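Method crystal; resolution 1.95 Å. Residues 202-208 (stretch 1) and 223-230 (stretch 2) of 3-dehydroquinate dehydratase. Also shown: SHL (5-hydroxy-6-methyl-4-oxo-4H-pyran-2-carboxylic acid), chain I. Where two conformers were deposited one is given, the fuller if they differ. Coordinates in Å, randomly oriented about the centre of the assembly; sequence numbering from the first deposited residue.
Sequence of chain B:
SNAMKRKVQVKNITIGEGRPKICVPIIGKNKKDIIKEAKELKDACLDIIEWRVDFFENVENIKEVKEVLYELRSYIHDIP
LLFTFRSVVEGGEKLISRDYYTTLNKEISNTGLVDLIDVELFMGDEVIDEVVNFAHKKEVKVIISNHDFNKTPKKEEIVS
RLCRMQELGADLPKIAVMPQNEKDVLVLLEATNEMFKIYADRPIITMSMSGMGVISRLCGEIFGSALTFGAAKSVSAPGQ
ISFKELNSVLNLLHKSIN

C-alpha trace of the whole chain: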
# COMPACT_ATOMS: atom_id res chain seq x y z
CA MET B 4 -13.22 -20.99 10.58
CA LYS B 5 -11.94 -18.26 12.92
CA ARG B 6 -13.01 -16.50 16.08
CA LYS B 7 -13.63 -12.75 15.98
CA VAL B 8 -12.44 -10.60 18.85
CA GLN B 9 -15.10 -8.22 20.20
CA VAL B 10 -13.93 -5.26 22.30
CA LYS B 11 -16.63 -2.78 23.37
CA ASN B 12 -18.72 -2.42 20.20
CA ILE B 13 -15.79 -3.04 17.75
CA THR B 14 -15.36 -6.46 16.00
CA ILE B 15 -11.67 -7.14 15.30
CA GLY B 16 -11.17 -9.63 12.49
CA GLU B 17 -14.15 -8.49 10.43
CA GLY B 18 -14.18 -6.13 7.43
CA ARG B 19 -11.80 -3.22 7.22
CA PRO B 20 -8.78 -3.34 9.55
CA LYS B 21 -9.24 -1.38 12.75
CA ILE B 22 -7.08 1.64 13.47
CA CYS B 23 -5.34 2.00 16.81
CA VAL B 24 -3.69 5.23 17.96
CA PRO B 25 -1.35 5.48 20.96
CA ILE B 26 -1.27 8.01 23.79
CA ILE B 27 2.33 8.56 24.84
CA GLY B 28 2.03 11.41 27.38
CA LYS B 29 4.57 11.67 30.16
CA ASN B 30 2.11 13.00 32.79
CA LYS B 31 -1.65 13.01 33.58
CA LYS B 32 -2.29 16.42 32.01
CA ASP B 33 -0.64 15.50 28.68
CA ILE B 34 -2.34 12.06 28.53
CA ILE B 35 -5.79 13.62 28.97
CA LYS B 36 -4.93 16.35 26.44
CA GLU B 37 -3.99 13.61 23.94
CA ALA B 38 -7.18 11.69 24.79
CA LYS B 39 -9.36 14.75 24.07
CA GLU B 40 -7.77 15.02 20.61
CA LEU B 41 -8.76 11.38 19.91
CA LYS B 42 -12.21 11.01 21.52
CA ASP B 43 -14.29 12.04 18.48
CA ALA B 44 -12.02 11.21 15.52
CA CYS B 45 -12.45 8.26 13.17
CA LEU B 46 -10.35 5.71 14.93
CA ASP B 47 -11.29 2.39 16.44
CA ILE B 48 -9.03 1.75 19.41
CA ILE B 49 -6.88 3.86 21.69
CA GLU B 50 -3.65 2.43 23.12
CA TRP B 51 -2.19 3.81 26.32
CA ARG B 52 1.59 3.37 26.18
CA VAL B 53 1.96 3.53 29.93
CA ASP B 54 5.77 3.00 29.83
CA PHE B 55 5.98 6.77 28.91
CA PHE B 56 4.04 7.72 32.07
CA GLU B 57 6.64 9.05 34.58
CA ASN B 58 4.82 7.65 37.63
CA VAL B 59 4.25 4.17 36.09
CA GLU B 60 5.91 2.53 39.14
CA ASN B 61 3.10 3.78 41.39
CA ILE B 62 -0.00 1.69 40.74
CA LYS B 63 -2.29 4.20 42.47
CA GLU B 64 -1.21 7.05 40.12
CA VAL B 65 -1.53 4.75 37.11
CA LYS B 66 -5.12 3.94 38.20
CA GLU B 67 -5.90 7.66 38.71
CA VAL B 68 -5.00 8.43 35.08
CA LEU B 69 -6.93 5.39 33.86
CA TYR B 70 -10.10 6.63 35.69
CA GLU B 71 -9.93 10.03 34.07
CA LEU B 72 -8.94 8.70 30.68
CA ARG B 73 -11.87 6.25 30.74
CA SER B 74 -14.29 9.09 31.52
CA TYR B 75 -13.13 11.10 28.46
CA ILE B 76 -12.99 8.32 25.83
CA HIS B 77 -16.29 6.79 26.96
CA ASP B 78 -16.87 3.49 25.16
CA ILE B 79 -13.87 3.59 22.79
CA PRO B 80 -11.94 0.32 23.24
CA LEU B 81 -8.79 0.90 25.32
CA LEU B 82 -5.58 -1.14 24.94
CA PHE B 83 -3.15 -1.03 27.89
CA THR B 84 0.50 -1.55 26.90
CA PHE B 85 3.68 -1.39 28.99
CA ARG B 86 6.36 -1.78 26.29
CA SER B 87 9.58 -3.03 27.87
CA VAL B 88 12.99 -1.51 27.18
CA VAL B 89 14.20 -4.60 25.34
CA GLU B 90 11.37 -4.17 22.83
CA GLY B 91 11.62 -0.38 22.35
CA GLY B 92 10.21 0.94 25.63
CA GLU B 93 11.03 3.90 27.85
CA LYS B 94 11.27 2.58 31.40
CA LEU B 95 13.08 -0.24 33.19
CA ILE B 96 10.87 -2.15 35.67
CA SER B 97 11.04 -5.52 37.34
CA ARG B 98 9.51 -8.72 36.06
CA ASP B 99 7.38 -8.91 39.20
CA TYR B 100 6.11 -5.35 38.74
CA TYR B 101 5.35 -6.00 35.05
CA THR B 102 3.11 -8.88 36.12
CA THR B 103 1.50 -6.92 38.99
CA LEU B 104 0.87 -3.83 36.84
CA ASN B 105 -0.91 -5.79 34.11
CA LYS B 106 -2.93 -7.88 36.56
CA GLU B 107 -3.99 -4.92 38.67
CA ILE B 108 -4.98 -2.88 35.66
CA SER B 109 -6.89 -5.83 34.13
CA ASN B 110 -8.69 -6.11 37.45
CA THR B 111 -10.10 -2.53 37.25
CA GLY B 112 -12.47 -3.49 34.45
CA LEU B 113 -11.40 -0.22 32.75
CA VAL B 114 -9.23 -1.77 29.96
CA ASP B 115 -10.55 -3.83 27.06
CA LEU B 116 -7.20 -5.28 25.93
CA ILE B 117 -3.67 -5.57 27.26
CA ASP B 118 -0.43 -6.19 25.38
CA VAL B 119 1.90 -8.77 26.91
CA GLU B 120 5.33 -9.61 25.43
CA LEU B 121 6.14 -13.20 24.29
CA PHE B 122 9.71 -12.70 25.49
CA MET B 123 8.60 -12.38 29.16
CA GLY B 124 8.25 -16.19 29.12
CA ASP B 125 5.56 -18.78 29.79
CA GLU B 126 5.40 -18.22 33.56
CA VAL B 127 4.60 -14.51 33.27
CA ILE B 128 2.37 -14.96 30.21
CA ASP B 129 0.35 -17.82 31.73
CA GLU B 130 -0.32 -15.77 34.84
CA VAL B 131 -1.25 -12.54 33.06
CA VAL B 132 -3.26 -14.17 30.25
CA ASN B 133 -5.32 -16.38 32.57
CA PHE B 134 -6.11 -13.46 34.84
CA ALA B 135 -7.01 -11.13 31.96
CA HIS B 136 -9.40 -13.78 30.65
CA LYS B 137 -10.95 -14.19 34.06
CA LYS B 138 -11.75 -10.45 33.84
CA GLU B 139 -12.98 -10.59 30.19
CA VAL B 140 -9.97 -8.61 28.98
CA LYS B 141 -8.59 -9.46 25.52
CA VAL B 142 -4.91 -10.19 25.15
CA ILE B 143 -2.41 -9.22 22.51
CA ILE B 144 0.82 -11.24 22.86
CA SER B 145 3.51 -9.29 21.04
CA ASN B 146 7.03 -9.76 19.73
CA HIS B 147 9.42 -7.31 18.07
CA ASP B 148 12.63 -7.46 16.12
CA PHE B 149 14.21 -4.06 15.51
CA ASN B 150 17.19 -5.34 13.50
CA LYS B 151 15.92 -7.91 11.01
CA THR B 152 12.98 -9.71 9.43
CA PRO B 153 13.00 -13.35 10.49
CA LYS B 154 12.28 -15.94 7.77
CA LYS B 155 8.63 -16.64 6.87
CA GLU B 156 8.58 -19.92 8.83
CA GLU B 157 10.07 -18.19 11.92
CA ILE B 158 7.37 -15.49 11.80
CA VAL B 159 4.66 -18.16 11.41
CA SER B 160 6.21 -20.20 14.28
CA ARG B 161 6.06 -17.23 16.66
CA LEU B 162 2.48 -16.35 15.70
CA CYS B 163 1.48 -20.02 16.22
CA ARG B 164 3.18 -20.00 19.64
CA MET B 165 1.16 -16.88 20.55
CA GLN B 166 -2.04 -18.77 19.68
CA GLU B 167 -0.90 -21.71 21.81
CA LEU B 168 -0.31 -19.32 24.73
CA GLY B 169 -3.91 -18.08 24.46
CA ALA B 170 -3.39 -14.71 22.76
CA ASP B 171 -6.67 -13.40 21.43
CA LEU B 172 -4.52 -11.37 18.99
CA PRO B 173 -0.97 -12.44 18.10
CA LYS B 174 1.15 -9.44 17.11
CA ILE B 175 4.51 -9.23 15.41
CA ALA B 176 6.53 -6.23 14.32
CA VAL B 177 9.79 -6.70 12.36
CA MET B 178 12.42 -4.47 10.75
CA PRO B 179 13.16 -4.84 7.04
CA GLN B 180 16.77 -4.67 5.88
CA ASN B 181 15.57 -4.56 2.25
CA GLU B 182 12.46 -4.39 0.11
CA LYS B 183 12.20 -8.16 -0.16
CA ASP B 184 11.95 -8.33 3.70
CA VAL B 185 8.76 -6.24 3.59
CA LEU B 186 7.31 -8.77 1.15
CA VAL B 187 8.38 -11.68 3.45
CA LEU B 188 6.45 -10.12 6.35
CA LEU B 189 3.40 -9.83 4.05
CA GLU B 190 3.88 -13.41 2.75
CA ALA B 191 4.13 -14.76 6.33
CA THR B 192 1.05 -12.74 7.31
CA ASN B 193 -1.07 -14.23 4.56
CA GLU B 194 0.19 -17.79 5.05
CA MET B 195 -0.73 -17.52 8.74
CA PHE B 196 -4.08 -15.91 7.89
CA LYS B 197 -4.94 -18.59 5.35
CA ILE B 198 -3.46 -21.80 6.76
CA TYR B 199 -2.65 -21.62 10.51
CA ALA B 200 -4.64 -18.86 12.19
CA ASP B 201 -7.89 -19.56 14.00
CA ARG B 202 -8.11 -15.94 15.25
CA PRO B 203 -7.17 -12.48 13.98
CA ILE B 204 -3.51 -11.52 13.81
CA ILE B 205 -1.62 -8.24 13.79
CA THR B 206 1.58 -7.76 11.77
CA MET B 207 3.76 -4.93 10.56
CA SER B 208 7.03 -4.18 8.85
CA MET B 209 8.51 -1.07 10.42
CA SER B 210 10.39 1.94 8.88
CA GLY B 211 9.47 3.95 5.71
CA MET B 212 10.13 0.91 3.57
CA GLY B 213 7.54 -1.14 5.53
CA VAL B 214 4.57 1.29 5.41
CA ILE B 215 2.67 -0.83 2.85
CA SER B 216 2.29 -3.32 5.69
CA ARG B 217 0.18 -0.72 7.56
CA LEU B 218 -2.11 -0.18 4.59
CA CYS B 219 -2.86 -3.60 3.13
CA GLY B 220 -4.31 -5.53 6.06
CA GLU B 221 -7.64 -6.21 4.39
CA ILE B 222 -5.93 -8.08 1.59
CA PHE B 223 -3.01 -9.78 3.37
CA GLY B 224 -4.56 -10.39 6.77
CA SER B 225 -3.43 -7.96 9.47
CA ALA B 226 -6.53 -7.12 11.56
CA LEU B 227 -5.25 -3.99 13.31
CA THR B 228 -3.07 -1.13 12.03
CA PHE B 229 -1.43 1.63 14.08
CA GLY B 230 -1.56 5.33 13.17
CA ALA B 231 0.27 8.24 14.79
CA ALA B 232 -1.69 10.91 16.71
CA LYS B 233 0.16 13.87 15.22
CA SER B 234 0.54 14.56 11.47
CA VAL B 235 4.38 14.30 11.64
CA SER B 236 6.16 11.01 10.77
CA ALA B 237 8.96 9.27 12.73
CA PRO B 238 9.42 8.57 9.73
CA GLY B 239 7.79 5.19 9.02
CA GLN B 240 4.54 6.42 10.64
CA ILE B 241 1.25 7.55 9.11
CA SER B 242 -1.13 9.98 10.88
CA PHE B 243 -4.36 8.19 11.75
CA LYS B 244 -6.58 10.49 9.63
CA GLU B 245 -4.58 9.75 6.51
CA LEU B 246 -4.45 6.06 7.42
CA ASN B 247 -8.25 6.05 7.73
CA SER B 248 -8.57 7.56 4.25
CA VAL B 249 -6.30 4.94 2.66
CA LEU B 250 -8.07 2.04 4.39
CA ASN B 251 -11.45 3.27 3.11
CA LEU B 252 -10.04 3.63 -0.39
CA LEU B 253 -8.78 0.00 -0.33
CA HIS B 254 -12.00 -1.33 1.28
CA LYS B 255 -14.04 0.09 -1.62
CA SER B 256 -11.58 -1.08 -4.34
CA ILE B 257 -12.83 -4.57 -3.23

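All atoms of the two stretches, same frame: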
# COMPACT_ATOMS: atom_id res chain seq x y z
N ARG B 202 -7.72 -17.22 14.63
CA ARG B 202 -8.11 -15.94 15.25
C ARG B 202 -7.42 -14.81 14.47
O ARG B 202 -6.53 -15.07 13.64
CB ARG B 202 -7.70 -15.92 16.71
CG ARG B 202 -6.20 -15.88 16.92
CD ARG B 202 -5.84 -16.45 18.28
NE ARG B 202 -6.06 -17.90 18.35
CZ ARG B 202 -6.02 -18.63 19.47
NH1 ARG B 202 -6.22 -19.94 19.42
NH2 ARG B 202 -5.78 -18.05 20.63
N PRO B 203 -7.81 -13.55 14.74
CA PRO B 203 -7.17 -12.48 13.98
C PRO B 203 -5.74 -12.26 14.46
O PRO B 203 -5.42 -12.55 15.62
CB PRO B 203 -8.05 -11.25 14.29
CG PRO B 203 -9.27 -11.80 15.03
CD PRO B 203 -8.78 -13.04 15.70
N ILE B 204 -4.90 -11.79 13.54
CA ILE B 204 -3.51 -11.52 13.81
C ILE B 204 -3.19 -10.09 13.41
O ILE B 204 -3.92 -9.46 12.62
CB ILE B 204 -2.57 -12.49 13.06
CG1 ILE B 204 -2.66 -12.28 11.54
CG2 ILE B 204 -2.91 -13.97 13.44
CD1 ILE B 204 -1.73 -13.15 10.74
N ILE B 205 -2.10 -9.58 13.99
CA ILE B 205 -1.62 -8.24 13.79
C ILE B 205 -0.16 -8.32 13.37
O ILE B 205 0.66 -8.89 14.10
CB ILE B 205 -1.66 -7.43 15.11
CG1 ILE B 205 -3.07 -7.42 15.70
CG2 ILE B 205 -1.12 -6.00 14.90
CD1 ILE B 205 -3.10 -7.00 17.22
N THR B 206 0.19 -7.74 12.23
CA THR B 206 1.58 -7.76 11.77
C THR B 206 1.96 -6.46 11.14
O THR B 206 1.08 -5.75 10.58
CB THR B 206 1.84 -8.83 10.69
OG1 THR B 206 1.18 -8.46 9.46
CG2 THR B 206 1.36 -10.22 11.17
N MET B 207 3.24 -6.12 11.22
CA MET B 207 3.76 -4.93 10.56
C MET B 207 5.25 -5.04 10.29
O MET B 207 5.98 -5.76 10.98
CB MET B 207 3.50 -3.66 11.37
CG MET B 207 4.38 -3.50 12.58
SD MET B 207 3.99 -2.00 13.50
CE MET B 207 2.29 -2.32 13.96
N SER B 208 5.66 -4.32 9.26
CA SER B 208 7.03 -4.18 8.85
C SER B 208 7.26 -2.71 9.14
O SER B 208 6.55 -1.85 8.62
CB SER B 208 7.20 -4.48 7.35
OG SER B 208 8.55 -4.37 6.99
N PHE B 223 -3.98 -8.79 2.89
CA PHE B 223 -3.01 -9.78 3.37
C PHE B 223 -3.31 -10.43 4.71
O PHE B 223 -2.84 -11.53 4.97
CB PHE B 223 -1.60 -9.20 3.27
CG PHE B 223 -1.19 -8.93 1.86
CD1 PHE B 223 -0.73 -9.96 1.06
CD2 PHE B 223 -1.36 -7.68 1.31
CE1 PHE B 223 -0.40 -9.73 -0.26
CE2 PHE B 223 -1.01 -7.44 -0.02
CZ PHE B 223 -0.54 -8.46 -0.79
N GLY B 224 -4.09 -9.76 5.54
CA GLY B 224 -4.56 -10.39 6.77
C GLY B 224 -4.35 -9.71 8.10
O GLY B 224 -4.86 -10.22 9.11
N SER B 225 -3.62 -8.60 8.17
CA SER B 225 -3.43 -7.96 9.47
C SER B 225 -4.76 -7.27 9.86
O SER B 225 -5.34 -6.51 9.08
CB SER B 225 -2.26 -6.97 9.48
OG SER B 225 -2.10 -6.45 10.79
N ALA B 226 -5.22 -7.57 11.07
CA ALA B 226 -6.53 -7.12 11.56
C ALA B 226 -6.55 -5.75 12.21
O ALA B 226 -7.62 -5.15 12.34
CB ALA B 226 -7.11 -8.16 12.55
N LEU B 227 -5.38 -5.26 12.60
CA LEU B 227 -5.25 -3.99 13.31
C LEU B 227 -4.02 -3.23 12.78
O LEU B 227 -2.95 -3.84 12.58
CB LEU B 227 -5.09 -4.26 14.81
CG LEU B 227 -5.22 -3.11 15.78
CD1 LEU B 227 -6.60 -2.52 15.68
CD2 LEU B 227 -4.95 -3.54 17.19
N THR B 228 -4.16 -1.93 12.54
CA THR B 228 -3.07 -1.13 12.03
C THR B 228 -2.94 0.09 12.95
O THR B 228 -3.93 0.59 13.47
CB THR B 228 -3.26 -0.76 10.56
OG1 THR B 228 -2.12 -0.01 10.11
CG2 THR B 228 -4.54 0.03 10.34
N PHE B 229 -1.71 0.54 13.15
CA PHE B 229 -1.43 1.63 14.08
C PHE B 229 -1.08 2.94 13.37
O PHE B 229 -0.20 3.00 12.52
CB PHE B 229 -0.30 1.22 15.03
CG PHE B 229 -0.68 0.11 15.98
CD1 PHE B 229 -0.80 -1.19 15.54
CD2 PHE B 229 -0.91 0.38 17.31
CE1 PHE B 229 -1.16 -2.22 16.43
CE2 PHE B 229 -1.27 -0.64 18.20
CZ PHE B 229 -1.39 -1.94 17.75
N GLY B 230 -1.79 4.00 13.74
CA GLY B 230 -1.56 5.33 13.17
C GLY B 230 -0.97 6.23 14.25
O GLY B 230 -1.08 5.94 15.44
OAD SHL I . 3.13 1.42 14.85
CAH SHL I . 4.28 1.02 15.17
OAA SHL I . 5.31 1.53 14.67
CAK SHL I . 4.39 -0.05 16.15
OAG SHL I . 3.18 -0.60 16.69
CAF SHL I . 3.26 -1.49 17.78
CAL SHL I . 2.12 -1.90 18.37
CAJ SHL I . 4.50 -1.80 18.23
OAC SHL I . 4.62 -2.62 19.27
CAI SHL I . 5.62 -1.31 17.64
CAE SHL I . 5.58 -0.45 16.61
OAB SHL I . 6.82 -1.67 18.08
O HOH W 1 -6.15 -11.65 10.83
O HOH W 2 -0.49 -3.50 11.54

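The strands at 205-208 and 227-229 run in broadly the same direction, their axes 39° apart with a closest approach of 6.8 Å. The backbones come nearest where Ile 205 CA lies 4.7 Å from Ser 225 CA. Direct hydrogen bonds are confined to this region; farther along, water and apolar side chains span the gap. Together the stretches bury 379 Å² of surface.

Arg 202 lies beyond the reach of stretch 2, and the contact begins at Pro 203, whose CB packs 3.7 Å from Ala 226 CB, a small apolar pairing at the start of the interface.

Ile 204 contributes mainly through its backbone. Its carbonyl O accepts a hydrogen bond from Ala 226 N (2.8 Å, 164° at the hydrogen), short and nearly straight. The same oxygen lies 3.5 Å from Ser 225 CA in a CA-H...O contact. On its amide side, water 1 completes the connection, accepting from Ile 204 N at 3.0 Å and donating to Gly 224 O at 2.6 Å. Gly 224 follows the end of a helix with a positive phi of 127°; at these backbone angles a CB would be jammed against the preceding carbonyl O, so the turn into the contact calls for glycine.

Ile 205, with CA-to-CB directed sideways, provides the most extensive apolar contact of stretch 1. Its CG1 lies 3.9 Å from Leu 227 CB; its CG2 is 3.7 Å from Leu 227 O and also reaches the edge of the Phe 229 ring, 4.1 Å from Phe 229 CE1.

At Thr 206 a side chain takes the place of a backbone acceptor: Thr 206 N donates to Ser 225 OG at 3.0 Å and 171°. The t rotamer of Ser 225 places its hydroxyl oxygen in line with this amide. Two residues farther along stretch 2, at Leu 227, the link becomes indirect, as water 2 donates to both Thr 206 O (2.9 Å) and Leu 227 O (2.7 Å), joining two carbonyls that could not bond to each other. Leu 227 N, by contrast, is buried by the contact without a partner.

The CA-to-CB bond of Met 207 points toward stretch 2, and its CE meets Phe 229 CD1 at 3.6 Å, an apolar contact oblique to the ring. Both residues also border the bound SHL: Met 207 SD is 3.3 Å from SHL CAK, Phe 229 CB is 3.4 Å from SHL OAD, and SHL CAL sits over one face of the phenyl ring. The backbones are well apart here, and the side chains of Met 207 and Phe 229 meet across the gap beside the ligand; Ser 208 makes no contact with stretch 2.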